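Local coordinates for Puf (Pumilio/fbf) domain-containing protein 7, confirmed by transcript evidence (Caenorhabditis elegans, PDB 3V71), which binds a specific consensus sequence in mRNA 3'-untranslated regions and modulates mRNA expression and stability during oocyte formation and early embryonic division, at residues A[21-26]-A[52-57]; A[33-38]-A[72-77]; A[82-87]-A[118-123]; A[134-139]-A[162-167]; A[189-194]-A[208-213]. One frame throughout, in Å; residues are numbered along the deposited sequence.

In the fold
The five contacts lie along the curved, all-helical array of Pumilio repeats. Contacts 1 and 2 adjoin at the N-terminal end, their centres about 11 Å apart, and share packing: Phe-25 meets Phe-34 and Leu-35, Ala-26 meets Leu-35, and Phe-55 reaches Ile-74. Contact 1 also touches contact 3 through Phe-52 and Glu-86. Contacts 4 and 5, centres about 14 Å apart, meet farther along the array, where Val-165 packs on Leu-209 and Leu-213. Contacts 3 and 4 are about 24 Å apart between centres and do not touch. The nearest atoms to bound RNA are about 6 Å away in contact 5, about 11 Å in contact 4 and about 23 Å in contact 1.

Contact 1: A[21-26]-A[52-57]; sequences QLIDFA and FEKFTE
Leu-22 and Phe-55 carry the contact between helices 22-27 and 46-56, with Ile-23, Ala-26 and Lys-54 around them. The CB of Leu-22 points toward the second helix, and its CG is roughly anti to the backbone N (chi1 -155°). From there the CG lies 3.8 Å from Phe-55 CZ. One branch goes farther: Leu-22 CD2 sits over a face of the Phe-55 ring, 4.2 Å from its centroid and displaced toward the rim, a CH-pi contact. The same methyl meets the aliphatic part of Lys-54, with Leu-22 CD2 3.8 Å from Lys-54 CG, and the two side chains run alongside in opposite senses. Ile-23 takes the edge of the aromatic ring, its CD1 lying near the ring plane 3.7 Å from Phe-55 CE1. Ala-26 CB adds a looser approach, 4.3 Å from Phe-55 CZ. The axes of the short helical segments are 11.3 Å apart and cross at -77°, and side chains from both helices bridge that separation. Leu-35 of helix 29-37 packs on Leu-22 and Ala-26, and Leu-65 of helix 59-66 on Ala-26 and Phe-55. The contact is therefore held by hydrophobic burial and shape, while Lys-54 NZ, at the rim, makes a long salt bridge with Glu-57 of its own segment.

Contact 2: A[33-38]-A[72-77]; sequences KFLEAN and NFIVQK
Phe-73 meets Glu-36 at the start of the interface between two nearly parallel helices, whose short segments are 9.3 Å apart with axes 7° from parallel. The Glu-36 chain, extended beyond CG, brings OE2 to 3.1 Å from Phe-73 CB; its carboxylate plane stands 71° from the phenyl plane. The Phe-73 ring swings off from helix 29-37, and Asn-72 OD1 lies over the centre of one of its faces. Ile-74 comes next, with CG1 anti to the backbone N (chi1 -172°). Its terminal CD1 touches Leu-35 CB at 3.8 Å and closes on the backbone N of Glu-36 at 4.0 Å. Gln-76 turns back along its own helix, where its NE2 donates to Asn-72 OD1 at 2.8 Å, in the plane of both amides. Lys-77 ends the sequence: a bend at chi2 turns its CD toward helix 29-37, and the chain continues to CE, 3.3 Å from the backbone O of Glu-36. The spacing of Asn-72, Phe-73 and Gln-76 is consistent with the positions that read a base in PUF repeats, although the nearest atom of the contact is about 14 Å from the RNA. Helix 22-27 packs against Leu-35 and Ile-74, while helix 108-118 meets Phe-73, Val-75 and Gln-76 through Arg-110, Val-111 and Leu-114.

Contact 3: A[82-87]-A[118-123]; sequences ATPAEQ and KFDHSN
Gln-87 NE2 donates a weak but fairly straight bond to Asp-120 OD1 (3.3 Å, 161°), the amide and carboxylate planes being almost perpendicular. The same nitrogen bonds to Ala-82 O at 3.2 Å, coming from above that carbonyl plane, and so ties a residue just ahead of its own helix to the N-cap residue of helix 121-132. Asn-123 ND2 is modelled as a donor to Gln-87 OE1, but at a separation too short to trust. Outside the polar group, Gln-87 CB lies over the centre of the Phe-119 ring in a CH-pi contact. With CG anti to the carbonyl carbon (chi1 -63°), CG comes 3.9 Å from Phe-119 CD1, and the extended chain beyond carries the amide nearly parallel to the ring, tilted 14°. Pro-84 CG brushes Asp-120 OD2 at 4.0 Å. Thr-83 N-caps helix 84-96 by accepting from Glu-86 N. The arrangement joins the N-terminal ends of helices 84-96 and 121-132, corresponding helices of successive predicted Pumilio repeats in the stacked PUF array.

Contact 4: A[134-139]-A[162-167]; sequences FDLAAM and TFFVHF
Leu-136 packs against three phenylalanines of helix 162-169 at a partly exposed junction of the PUF helical array, around the predicted boundary of Pumilio repeats 4 and 5. With its CG beside the backbone N and anti to the carbonyl carbon (chi1 -63°), the leucine chain is laid across the Phe-167 ring, running antiparallel to the phenylalanine side chain. The main contact is a CH-pi one: Leu-136 CB stands over the centre of the Phe-167 ring, 3.5 Å from the centroid and only 8° off the ring normal. Farther out, Leu-136 CD1 reaches the base of the same side chain, 3.6 Å from Phe-167 CG. This methyl also faces the edges of two other rings, lying near their planes at 3.7 Å from Phe-163 CE1 and 4.0 Å from Phe-164 CD1. Ala-137 N lies oblique to the Phe-167 ring, 3.4 Å from CZ, with the Ala-137 CB looser. On the aromatic side, Phe-163 also leans on Ile-128 and Ser-132 of helix 121-132, and Phe-164 on Ile-149 of helix 146-153. Helix 136-141 of predicted repeat 4, entered through the N-cap Asp-135, thus packs by its first turn on helix 162-169, which runs across the predicted boundary of repeats 4 and 5 in the PUF superhelix.

Contact 5: A[189-194]-A[208-213]; sequences QVIDRL and QLLHSL
Leu-194 and Leu-210 form the centre of a buried, roughly antiparallel helix pair in the PUF alpha-helical repeat fold. Leu-210 CG is anti to the backbone N (chi1 -169°), from where its CD1 reaches Leu-194 CB at 3.9 Å, while Leu-194 CD1 presses on the backbone, 3.7 Å from Leu-210 N. Leu-209 CB lies beside the same leucine tip, at 4.2 Å from Leu-194 CD1, with the two side chains crossing at about a right angle. One turn back along helix 183-194, Ile-191 CG1 touches Leu-210 CD1 at 4.1 Å. The axes of the short segments are 9.8 Å apart and cross at -144°. Beyond this shell, Met-244 of helix 244-256 covers Ile-191 and Leu-210, and Thr-162 and Val-165 of helix 162-169 cover Leu-209. At the far end of the interface, Leu-213 CD2 lies 4.4 Å from both Val-190 CG1 and Ile-191 CG1.

Contact 1: A[21-26]-A[52-57]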
# COMPACT_ATOMS: atom_id res chain seq x y z
N GLN A 21 10.02 15.04 40.45
CA GLN A 21 8.98 14.07 40.13
C GLN A 21 8.56 14.08 38.66
O GLN A 21 7.52 13.53 38.31
CB GLN A 21 7.75 14.30 41.02
CG GLN A 21 7.88 13.76 42.43
CD GLN A 21 8.30 12.30 42.45
OE1 GLN A 21 9.46 11.97 42.71
NE2 GLN A 21 7.35 11.41 42.16
N LEU A 22 9.36 14.71 37.81
CA LEU A 22 8.96 14.92 36.42
C LEU A 22 9.00 13.65 35.57
O LEU A 22 8.13 13.42 34.73
CB LEU A 22 9.83 16.00 35.79
CG LEU A 22 9.15 16.70 34.62
CD1 LEU A 22 7.90 17.41 35.11
CD2 LEU A 22 10.11 17.67 33.94
N ILE A 23 10.03 12.83 35.77
CA ILE A 23 10.16 11.63 34.98
C ILE A 23 9.20 10.58 35.49
O ILE A 23 8.69 9.76 34.72
CB ILE A 23 11.59 11.09 35.01
CG1 ILE A 23 12.53 12.09 34.34
CG2 ILE A 23 11.67 9.80 34.25
CD1 ILE A 23 12.19 12.36 32.89
N ASP A 24 8.94 10.60 36.79
CA ASP A 24 7.99 9.68 37.42
C ASP A 24 6.59 9.88 36.84
O ASP A 24 5.91 8.92 36.50
CB ASP A 24 7.96 9.90 38.93
CG ASP A 24 9.33 9.79 39.57
OD1 ASP A 24 10.34 10.06 38.88
OD2 ASP A 24 9.40 9.45 40.78
N PHE A 25 6.17 11.13 36.72
CA PHE A 25 4.88 11.46 36.13
C PHE A 25 4.75 10.96 34.70
O PHE A 25 3.73 10.39 34.33
CB PHE A 25 4.64 12.96 36.18
CG PHE A 25 3.87 13.40 37.38
CD1 PHE A 25 4.25 12.98 38.64
CD2 PHE A 25 2.76 14.23 37.25
CE1 PHE A 25 3.54 13.37 39.77
CE2 PHE A 25 2.05 14.62 38.36
CZ PHE A 25 2.44 14.20 39.63
N ALA A 26 5.78 11.21 33.89
CA ALA A 26 5.77 10.87 32.46
C ALA A 26 5.71 9.37 32.19
O ALA A 26 5.41 8.95 31.08
CB ALA A 26 6.95 11.49 31.76
N PHE A 52 11.14 21.26 29.28
CA PHE A 52 11.73 20.85 28.02
C PHE A 52 13.19 20.44 28.19
O PHE A 52 13.64 19.44 27.65
CB PHE A 52 11.63 21.99 27.00
CG PHE A 52 12.11 21.62 25.63
CD1 PHE A 52 11.23 21.09 24.70
CD2 PHE A 52 13.43 21.78 25.28
CE1 PHE A 52 11.66 20.73 23.44
CE2 PHE A 52 13.88 21.42 24.02
CZ PHE A 52 12.99 20.90 23.10
N GLU A 53 13.92 21.24 28.95
CA GLU A 53 15.34 20.97 29.15
C GLU A 53 15.57 19.76 30.04
O GLU A 53 16.51 19.00 29.84
CB GLU A 53 16.03 22.21 29.70
CG GLU A 53 15.96 23.37 28.70
CD GLU A 53 16.92 24.50 29.02
OE1 GLU A 53 17.28 24.67 30.21
OE2 GLU A 53 17.31 25.22 28.07
N LYS A 54 14.68 19.56 31.02
CA LYS A 54 14.78 18.42 31.92
C LYS A 54 14.55 17.11 31.18
O LYS A 54 15.15 16.08 31.51
CB LYS A 54 13.77 18.55 33.05
CG LYS A 54 13.95 17.52 34.15
CD LYS A 54 15.31 17.65 34.83
CE LYS A 54 15.55 16.51 35.84
NZ LYS A 54 15.57 15.15 35.21
N PHE A 55 13.69 17.16 30.16
CA PHE A 55 13.38 15.97 29.36
C PHE A 55 14.47 15.69 28.35
O PHE A 55 14.83 14.54 28.12
CB PHE A 55 12.05 16.15 28.63
CG PHE A 55 10.84 15.87 29.49
CD1 PHE A 55 10.89 14.90 30.48
CD2 PHE A 55 9.67 16.58 29.30
CE1 PHE A 55 9.78 14.64 31.28
CE2 PHE A 55 8.56 16.32 30.09
CZ PHE A 55 8.61 15.36 31.08
N THR A 56 15.01 16.75 27.76
CA THR A 56 15.91 16.63 26.63
C THR A 56 17.40 16.72 26.99
O THR A 56 18.26 16.58 26.12
CB THR A 56 15.60 17.72 25.60
OG1 THR A 56 15.94 19.00 26.14
CG2 THR A 56 14.12 17.70 25.27
N GLU A 57 17.70 16.96 28.27
CA GLU A 57 19.08 17.10 28.69
C GLU A 57 19.86 15.80 28.54
O GLU A 57 21.04 15.81 28.19
CB GLU A 57 19.17 17.62 30.13
CG GLU A 57 18.72 16.61 31.18
CD GLU A 57 18.71 17.19 32.60
OE1 GLU A 57 18.69 18.44 32.74
OE2 GLU A 57 18.72 16.39 33.57

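Contact 2: A[33-38]-A[72-77]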
# COMPACT_ATOMS: atom_id res chain seq x y z
N LYS A 33 -0.97 12.25 31.46
CA LYS A 33 -2.14 13.03 31.11
C LYS A 33 -2.08 14.39 31.80
O LYS A 33 -2.37 15.42 31.19
CB LYS A 33 -3.43 12.28 31.48
CG LYS A 33 -3.72 11.10 30.56
CD LYS A 33 -4.84 10.21 31.09
CE LYS A 33 -5.04 8.99 30.19
NZ LYS A 33 -6.07 8.04 30.69
N PHE A 34 -1.69 14.38 33.08
CA PHE A 34 -1.42 15.62 33.80
C PHE A 34 -0.46 16.47 32.98
O PHE A 34 -0.81 17.58 32.56
CB PHE A 34 -0.80 15.31 35.17
CG PHE A 34 -0.45 16.54 35.98
CD1 PHE A 34 -0.29 17.78 35.38
CD2 PHE A 34 -0.28 16.45 37.35
CE1 PHE A 34 0.03 18.90 36.12
CE2 PHE A 34 0.04 17.58 38.10
CZ PHE A 34 0.20 18.80 37.48
N LEU A 35 0.74 15.95 32.77
CA LEU A 35 1.78 16.66 32.06
C LEU A 35 1.30 17.32 30.77
O LEU A 35 1.57 18.49 30.53
CB LEU A 35 2.96 15.73 31.80
CG LEU A 35 3.71 15.27 33.05
CD1 LEU A 35 4.87 14.35 32.70
CD2 LEU A 35 4.23 16.46 33.81
N GLU A 36 0.57 16.56 29.95
CA GLU A 36 0.09 17.05 28.65
C GLU A 36 -0.87 18.23 28.78
O GLU A 36 -0.72 19.25 28.09
CB GLU A 36 -0.63 15.94 27.91
CG GLU A 36 0.26 14.84 27.41
CD GLU A 36 -0.54 13.66 26.89
OE1 GLU A 36 -1.56 13.32 27.52
OE2 GLU A 36 -0.16 13.08 25.85
N ALA A 37 -1.87 18.06 29.64
CA ALA A 37 -2.90 19.06 29.86
C ALA A 37 -2.31 20.46 30.09
O ALA A 37 -2.60 21.40 29.34
CB ALA A 37 -3.78 18.66 31.05
N ASN A 38 -1.48 20.57 31.11
CA ASN A 38 -0.95 21.87 31.52
C ASN A 38 0.50 22.09 31.11
O ASN A 38 1.26 22.75 31.82
CB ASN A 38 -1.12 22.06 33.02
CG ASN A 38 -0.95 20.77 33.78
OD1 ASN A 38 -0.16 19.91 33.39
ND2 ASN A 38 -1.72 20.60 34.85
N ASN A 72 5.87 8.32 25.65
CA ASN A 72 5.91 8.85 24.30
C ASN A 72 4.91 9.98 24.07
O ASN A 72 5.16 10.89 23.28
CB ASN A 72 5.73 7.74 23.26
CG ASN A 72 4.30 7.28 23.15
OD1 ASN A 72 3.54 7.76 22.30
ND2 ASN A 72 3.91 6.34 24.00
N PHE A 73 3.79 9.93 24.78
CA PHE A 73 2.74 10.93 24.61
C PHE A 73 3.21 12.34 24.97
O PHE A 73 2.82 13.31 24.33
CB PHE A 73 1.49 10.55 25.39
CG PHE A 73 0.77 9.35 24.83
CD1 PHE A 73 0.04 9.45 23.65
CD2 PHE A 73 0.81 8.13 25.49
CE1 PHE A 73 -0.62 8.35 23.13
CE2 PHE A 73 0.15 7.03 24.98
CZ PHE A 73 -0.57 7.14 23.80
N ILE A 74 4.05 12.45 26.00
CA ILE A 74 4.55 13.75 26.41
C ILE A 74 5.64 14.22 25.46
O ILE A 74 5.76 15.41 25.18
CB ILE A 74 5.05 13.76 27.88
CG1 ILE A 74 5.37 15.19 28.33
CG2 ILE A 74 6.27 12.87 28.05
CD1 ILE A 74 4.19 16.14 28.24
N VAL A 75 6.44 13.28 24.95
CA VAL A 75 7.44 13.65 23.96
C VAL A 75 6.75 14.17 22.72
O VAL A 75 7.28 15.02 21.99
CB VAL A 75 8.33 12.46 23.59
CG1 VAL A 75 9.40 12.90 22.59
CG2 VAL A 75 8.96 11.86 24.82
N GLN A 76 5.54 13.66 22.47
CA GLN A 76 4.74 14.10 21.34
C GLN A 76 4.24 15.50 21.57
O GLN A 76 4.32 16.35 20.69
CB GLN A 76 3.58 13.16 21.12
CG GLN A 76 4.00 11.83 20.51
CD GLN A 76 2.82 11.03 20.03
OE1 GLN A 76 2.04 11.52 19.21
NE2 GLN A 76 2.66 9.81 20.54
N LYS A 77 3.71 15.74 22.76
CA LYS A 77 3.27 17.07 23.13
C LYS A 77 4.41 18.04 22.94
O LYS A 77 4.21 19.14 22.43
CB LYS A 77 2.80 17.09 24.59
CG LYS A 77 2.12 18.38 24.99
CD LYS A 77 0.79 18.57 24.29
CE LYS A 77 0.03 19.75 24.87
NZ LYS A 77 -1.32 19.89 24.26

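Contact 3: A[82-87]-A[118-123]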
# COMPACT_ATOMS: atom_id res chain seq x y z
N ALA A 82 6.77 22.43 19.49
CA ALA A 82 8.18 22.79 19.44
C ALA A 82 8.48 23.99 18.55
O ALA A 82 8.12 24.03 17.38
CB ALA A 82 9.03 21.59 19.00
N THR A 83 9.15 24.98 19.13
CA THR A 83 9.65 26.11 18.36
C THR A 83 10.82 25.60 17.53
O THR A 83 11.31 24.50 17.77
CB THR A 83 10.14 27.25 19.28
OG1 THR A 83 11.44 26.95 19.80
CG2 THR A 83 9.17 27.45 20.43
N PRO A 84 11.25 26.38 16.53
CA PRO A 84 12.45 26.01 15.77
C PRO A 84 13.60 25.58 16.69
O PRO A 84 14.18 24.51 16.51
CB PRO A 84 12.80 27.30 15.04
CG PRO A 84 11.48 27.95 14.80
CD PRO A 84 10.63 27.61 16.01
N ALA A 85 13.91 26.42 17.67
CA ALA A 85 14.98 26.13 18.61
C ALA A 85 14.75 24.80 19.34
O ALA A 85 15.68 24.01 19.52
CB ALA A 85 15.12 27.26 19.62
N GLU A 86 13.51 24.57 19.76
CA GLU A 86 13.15 23.32 20.42
C GLU A 86 13.35 22.13 19.47
O GLU A 86 13.89 21.10 19.85
CB GLU A 86 11.71 23.36 20.93
CG GLU A 86 11.45 24.41 21.99
CD GLU A 86 10.12 24.20 22.72
OE1 GLU A 86 9.44 23.18 22.45
OE2 GLU A 86 9.76 25.04 23.58
N GLN A 87 12.91 22.29 18.22
CA GLN A 87 13.01 21.21 17.25
C GLN A 87 14.45 20.76 17.04
O GLN A 87 14.70 19.60 16.73
CB GLN A 87 12.43 21.64 15.91
CG GLN A 87 10.97 21.97 15.92
CD GLN A 87 10.56 22.65 14.64
OE1 GLN A 87 11.39 22.82 13.75
NE2 GLN A 87 9.30 23.05 14.54
N LYS A 118 5.38 17.78 11.89
CA LYS A 118 5.39 19.08 12.57
C LYS A 118 6.68 19.89 12.49
O LYS A 118 6.63 21.11 12.61
CB LYS A 118 4.98 18.90 14.03
CG LYS A 118 3.55 18.43 14.21
CD LYS A 118 2.55 19.53 13.87
CE LYS A 118 1.13 18.99 13.79
NZ LYS A 118 0.72 18.19 14.99
N PHE A 119 7.83 19.25 12.29
CA PHE A 119 9.08 20.01 12.16
C PHE A 119 9.05 21.00 11.00
O PHE A 119 8.04 21.15 10.31
CB PHE A 119 10.30 19.09 11.98
CG PHE A 119 10.79 18.47 13.26
CD1 PHE A 119 10.03 18.53 14.42
CD2 PHE A 119 12.02 17.83 13.30
CE1 PHE A 119 10.48 17.95 15.60
CE2 PHE A 119 12.48 17.26 14.47
CZ PHE A 119 11.71 17.32 15.62
N ASP A 120 10.17 21.68 10.78
CA ASP A 120 10.27 22.68 9.74
C ASP A 120 11.15 22.13 8.64
O ASP A 120 11.87 21.16 8.86
CB ASP A 120 10.84 23.98 10.30
CG ASP A 120 9.86 24.70 11.21
OD1 ASP A 120 8.78 24.13 11.50
OD2 ASP A 120 10.16 25.84 11.63
N HIS A 121 11.10 22.75 7.46
CA HIS A 121 11.79 22.20 6.30
C HIS A 121 13.22 21.86 6.64
O HIS A 121 13.70 20.76 6.33
CB HIS A 121 11.75 23.16 5.11
CG HIS A 121 12.53 22.66 3.93
ND1 HIS A 121 13.88 22.90 3.77
CD2 HIS A 121 12.16 21.89 2.87
CE1 HIS A 121 14.30 22.32 2.66
NE2 HIS A 121 13.28 21.70 2.10
N SER A 122 13.90 22.80 7.27
CA SER A 122 15.31 22.63 7.62
C SER A 122 15.52 21.38 8.46
O SER A 122 16.40 20.58 8.17
CB SER A 122 15.80 23.87 8.37
OG SER A 122 14.71 24.73 8.68
N ASN A 123 14.70 21.23 9.50
CA ASN A 123 14.82 20.11 10.44
C ASN A 123 14.42 18.78 9.84
O ASN A 123 15.18 17.81 9.91
CB ASN A 123 13.98 20.39 11.67
CG ASN A 123 14.46 21.60 12.42
OD1 ASN A 123 15.64 21.90 12.41
ND2 ASN A 123 13.54 22.30 13.07

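Contact 4: A[134-139]-A[162-167]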
# COMPACT_ATOMS: atom_id res chain seq x y z
N PHE A 134 20.20 4.78 6.14
CA PHE A 134 19.88 3.49 6.73
C PHE A 134 19.85 2.41 5.67
O PHE A 134 20.03 2.69 4.48
CB PHE A 134 18.54 3.53 7.45
CG PHE A 134 18.50 4.47 8.61
CD1 PHE A 134 19.68 4.89 9.20
CD2 PHE A 134 17.30 4.95 9.10
CE1 PHE A 134 19.67 5.77 10.26
CE2 PHE A 134 17.27 5.84 10.16
CZ PHE A 134 18.46 6.24 10.75
N ASP A 135 19.62 1.18 6.11
CA ASP A 135 19.39 0.07 5.20
C ASP A 135 17.92 0.08 4.79
O ASP A 135 17.08 -0.55 5.43
CB ASP A 135 19.77 -1.25 5.87
CG ASP A 135 19.41 -2.45 5.03
OD1 ASP A 135 19.14 -2.29 3.82
OD2 ASP A 135 19.40 -3.57 5.59
N LEU A 136 17.63 0.82 3.73
CA LEU A 136 16.25 1.03 3.31
C LEU A 136 15.52 -0.28 3.10
O LEU A 136 14.33 -0.39 3.40
CB LEU A 136 16.21 1.88 2.04
CG LEU A 136 16.78 3.29 2.18
CD1 LEU A 136 16.56 4.09 0.91
CD2 LEU A 136 16.14 3.99 3.38
N ALA A 137 16.24 -1.28 2.60
CA ALA A 137 15.69 -2.63 2.42
C ALA A 137 15.06 -3.15 3.71
O ALA A 137 13.84 -3.29 3.80
CB ALA A 137 16.79 -3.57 1.95
N ALA A 138 15.90 -3.44 4.69
CA ALA A 138 15.45 -3.92 6.00
C ALA A 138 14.36 -3.03 6.60
O ALA A 138 13.45 -3.51 7.27
CB ALA A 138 16.63 -4.02 6.95
N MET A 139 14.46 -1.73 6.37
CA MET A 139 13.50 -0.80 6.93
C MET A 139 12.11 -1.05 6.37
O MET A 139 11.11 -0.97 7.09
CB MET A 139 13.93 0.63 6.66
CG MET A 139 13.09 1.66 7.38
SD MET A 139 14.13 2.85 8.23
CE MET A 139 12.90 4.01 8.83
N THR A 162 12.92 11.57 -3.12
CA THR A 162 13.32 11.05 -4.41
C THR A 162 14.40 9.99 -4.20
O THR A 162 14.47 9.01 -4.93
CB THR A 162 13.85 12.18 -5.30
OG1 THR A 162 12.86 13.22 -5.38
CG2 THR A 162 14.16 11.67 -6.70
N PHE A 163 15.23 10.19 -3.17
CA PHE A 163 16.30 9.25 -2.85
C PHE A 163 15.74 7.84 -2.68
O PHE A 163 16.42 6.85 -2.93
CB PHE A 163 17.03 9.66 -1.57
CG PHE A 163 16.28 9.30 -0.32
CD1 PHE A 163 16.42 8.04 0.24
CD2 PHE A 163 15.43 10.21 0.28
CE1 PHE A 163 15.72 7.70 1.39
CE2 PHE A 163 14.73 9.88 1.43
CZ PHE A 163 14.88 8.62 1.99
N PHE A 164 14.48 7.78 -2.24
CA PHE A 164 13.82 6.51 -1.97
C PHE A 164 13.34 5.84 -3.25
O PHE A 164 13.45 4.62 -3.41
CB PHE A 164 12.66 6.71 -1.02
CG PHE A 164 11.98 5.43 -0.65
CD1 PHE A 164 12.72 4.34 -0.21
CD2 PHE A 164 10.60 5.30 -0.76
CE1 PHE A 164 12.10 3.16 0.11
CE2 PHE A 164 9.98 4.12 -0.44
CZ PHE A 164 10.73 3.04 0.00
N VAL A 165 12.80 6.64 -4.16
CA VAL A 165 12.43 6.17 -5.49
C VAL A 165 13.65 5.60 -6.22
O VAL A 165 13.57 4.53 -6.83
CB VAL A 165 11.83 7.29 -6.32
CG1 VAL A 165 11.74 6.87 -7.78
CG2 VAL A 165 10.48 7.68 -5.77
N HIS A 166 14.77 6.30 -6.15
CA HIS A 166 15.99 5.79 -6.76
C HIS A 166 16.40 4.48 -6.11
O HIS A 166 17.03 3.64 -6.74
CB HIS A 166 17.12 6.82 -6.68
CG HIS A 166 16.96 7.97 -7.61
ND1 HIS A 166 16.00 8.95 -7.44
CD2 HIS A 166 17.63 8.31 -8.74
CE1 HIS A 166 16.09 9.84 -8.41
NE2 HIS A 166 17.07 9.47 -9.21
N PHE A 167 16.02 4.31 -4.84
CA PHE A 167 16.30 3.07 -4.13
C PHE A 167 15.51 1.91 -4.73
O PHE A 167 16.06 0.84 -5.00
CB PHE A 167 16.00 3.22 -2.64
CG PHE A 167 15.84 1.91 -1.92
CD1 PHE A 167 16.93 1.10 -1.67
CD2 PHE A 167 14.58 1.48 -1.51
CE1 PHE A 167 16.78 -0.11 -1.01
CE2 PHE A 167 14.42 0.27 -0.86
CZ PHE A 167 15.52 -0.53 -0.61

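Contact 5: A[189-194]-A[208-213]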
# COMPACT_ATOMS: atom_id res chain seq x y z
N GLN A 189 1.10 2.86 -1.89
CA GLN A 189 1.01 4.25 -1.44
C GLN A 189 1.94 5.16 -2.21
O GLN A 189 1.57 6.28 -2.54
CB GLN A 189 1.33 4.35 0.04
CG GLN A 189 0.27 3.76 0.95
CD GLN A 189 0.76 3.62 2.38
OE1 GLN A 189 1.97 3.59 2.63
NE2 GLN A 189 -0.17 3.53 3.32
N VAL A 190 3.16 4.69 -2.49
CA VAL A 190 4.10 5.47 -3.28
C VAL A 190 3.52 5.80 -4.65
O VAL A 190 3.62 6.94 -5.13
CB VAL A 190 5.42 4.72 -3.51
CG1 VAL A 190 6.24 5.42 -4.59
CG2 VAL A 190 6.19 4.61 -2.23
N ILE A 191 2.94 4.78 -5.28
CA ILE A 191 2.28 4.93 -6.56
C ILE A 191 1.13 5.91 -6.46
O ILE A 191 1.08 6.90 -7.18
CB ILE A 191 1.75 3.58 -7.05
CG1 ILE A 191 2.91 2.70 -7.52
CG2 ILE A 191 0.73 3.76 -8.16
CD1 ILE A 191 2.48 1.33 -7.92
N ASP A 192 0.21 5.63 -5.55
CA ASP A 192 -0.91 6.53 -5.31
C ASP A 192 -0.43 7.98 -5.28
O ASP A 192 -1.10 8.89 -5.78
CB ASP A 192 -1.58 6.17 -3.99
CG ASP A 192 -3.00 6.65 -3.91
OD1 ASP A 192 -3.29 7.73 -4.47
OD2 ASP A 192 -3.84 5.95 -3.31
N ARG A 193 0.75 8.18 -4.70
CA ARG A 193 1.30 9.49 -4.41
C ARG A 193 1.88 10.15 -5.66
O ARG A 193 1.69 11.35 -5.89
CB ARG A 193 2.38 9.35 -3.33
CG ARG A 193 2.76 10.61 -2.56
CD ARG A 193 1.62 11.11 -1.68
NE ARG A 193 2.05 12.18 -0.76
CZ ARG A 193 2.52 13.36 -1.14
NH1 ARG A 193 2.64 13.66 -2.43
NH2 ARG A 193 2.88 14.26 -0.23
N LEU A 194 2.59 9.36 -6.46
CA LEU A 194 3.23 9.87 -7.68
C LEU A 194 2.23 10.18 -8.80
O LEU A 194 2.48 11.04 -9.64
CB LEU A 194 4.25 8.86 -8.19
CG LEU A 194 5.50 8.69 -7.34
CD1 LEU A 194 6.37 7.59 -7.92
CD2 LEU A 194 6.27 10.02 -7.24
N GLN A 208 7.71 10.95 -14.16
CA GLN A 208 8.95 10.34 -14.62
C GLN A 208 9.45 9.37 -13.57
O GLN A 208 10.17 8.41 -13.88
CB GLN A 208 10.02 11.39 -14.91
CG GLN A 208 9.75 12.26 -16.13
CD GLN A 208 10.94 13.15 -16.48
OE1 GLN A 208 12.01 12.66 -16.87
NE2 GLN A 208 10.76 14.46 -16.34
N LEU A 209 9.07 9.62 -12.32
CA LEU A 209 9.52 8.78 -11.21
C LEU A 209 8.66 7.54 -11.15
O LEU A 209 9.15 6.45 -10.87
CB LEU A 209 9.46 9.55 -9.89
CG LEU A 209 10.51 10.65 -9.70
CD1 LEU A 209 10.08 11.64 -8.63
CD2 LEU A 209 11.88 10.06 -9.40
N LEU A 210 7.37 7.72 -11.43
CA LEU A 210 6.43 6.62 -11.52
C LEU A 210 6.82 5.65 -12.62
O LEU A 210 6.73 4.43 -12.45
CB LEU A 210 5.02 7.15 -11.81
CG LEU A 210 3.84 6.19 -11.69
CD1 LEU A 210 3.78 5.59 -10.29
CD2 LEU A 210 2.55 6.91 -12.02
N HIS A 211 7.27 6.20 -13.74
CA HIS A 211 7.56 5.40 -14.91
C HIS A 211 8.73 4.44 -14.69
O HIS A 211 8.67 3.28 -15.09
CB HIS A 211 7.82 6.27 -16.15
CG HIS A 211 7.96 5.48 -17.41
ND1 HIS A 211 6.88 4.94 -18.08
CD2 HIS A 211 9.06 5.10 -18.11
CE1 HIS A 211 7.30 4.28 -19.14
NE2 HIS A 211 8.62 4.35 -19.18
N SER A 212 9.79 4.93 -14.05
CA SER A 212 10.96 4.10 -13.79
C SER A 212 10.58 3.02 -12.80
O SER A 212 11.12 1.91 -12.83
CB SER A 212 12.11 4.94 -13.22
OG SER A 212 11.78 5.44 -11.94
N LEU A 213 9.65 3.35 -11.91
CA LEU A 213 9.13 2.39 -10.96
C LEU A 213 8.25 1.38 -11.67
O LEU A 213 8.46 0.17 -11.58
CB LEU A 213 8.30 3.12 -9.91
CG LEU A 213 8.60 2.68 -8.49
CD1 LEU A 213 9.56 3.68 -7.86
CD2 LEU A 213 7.30 2.55 -7.69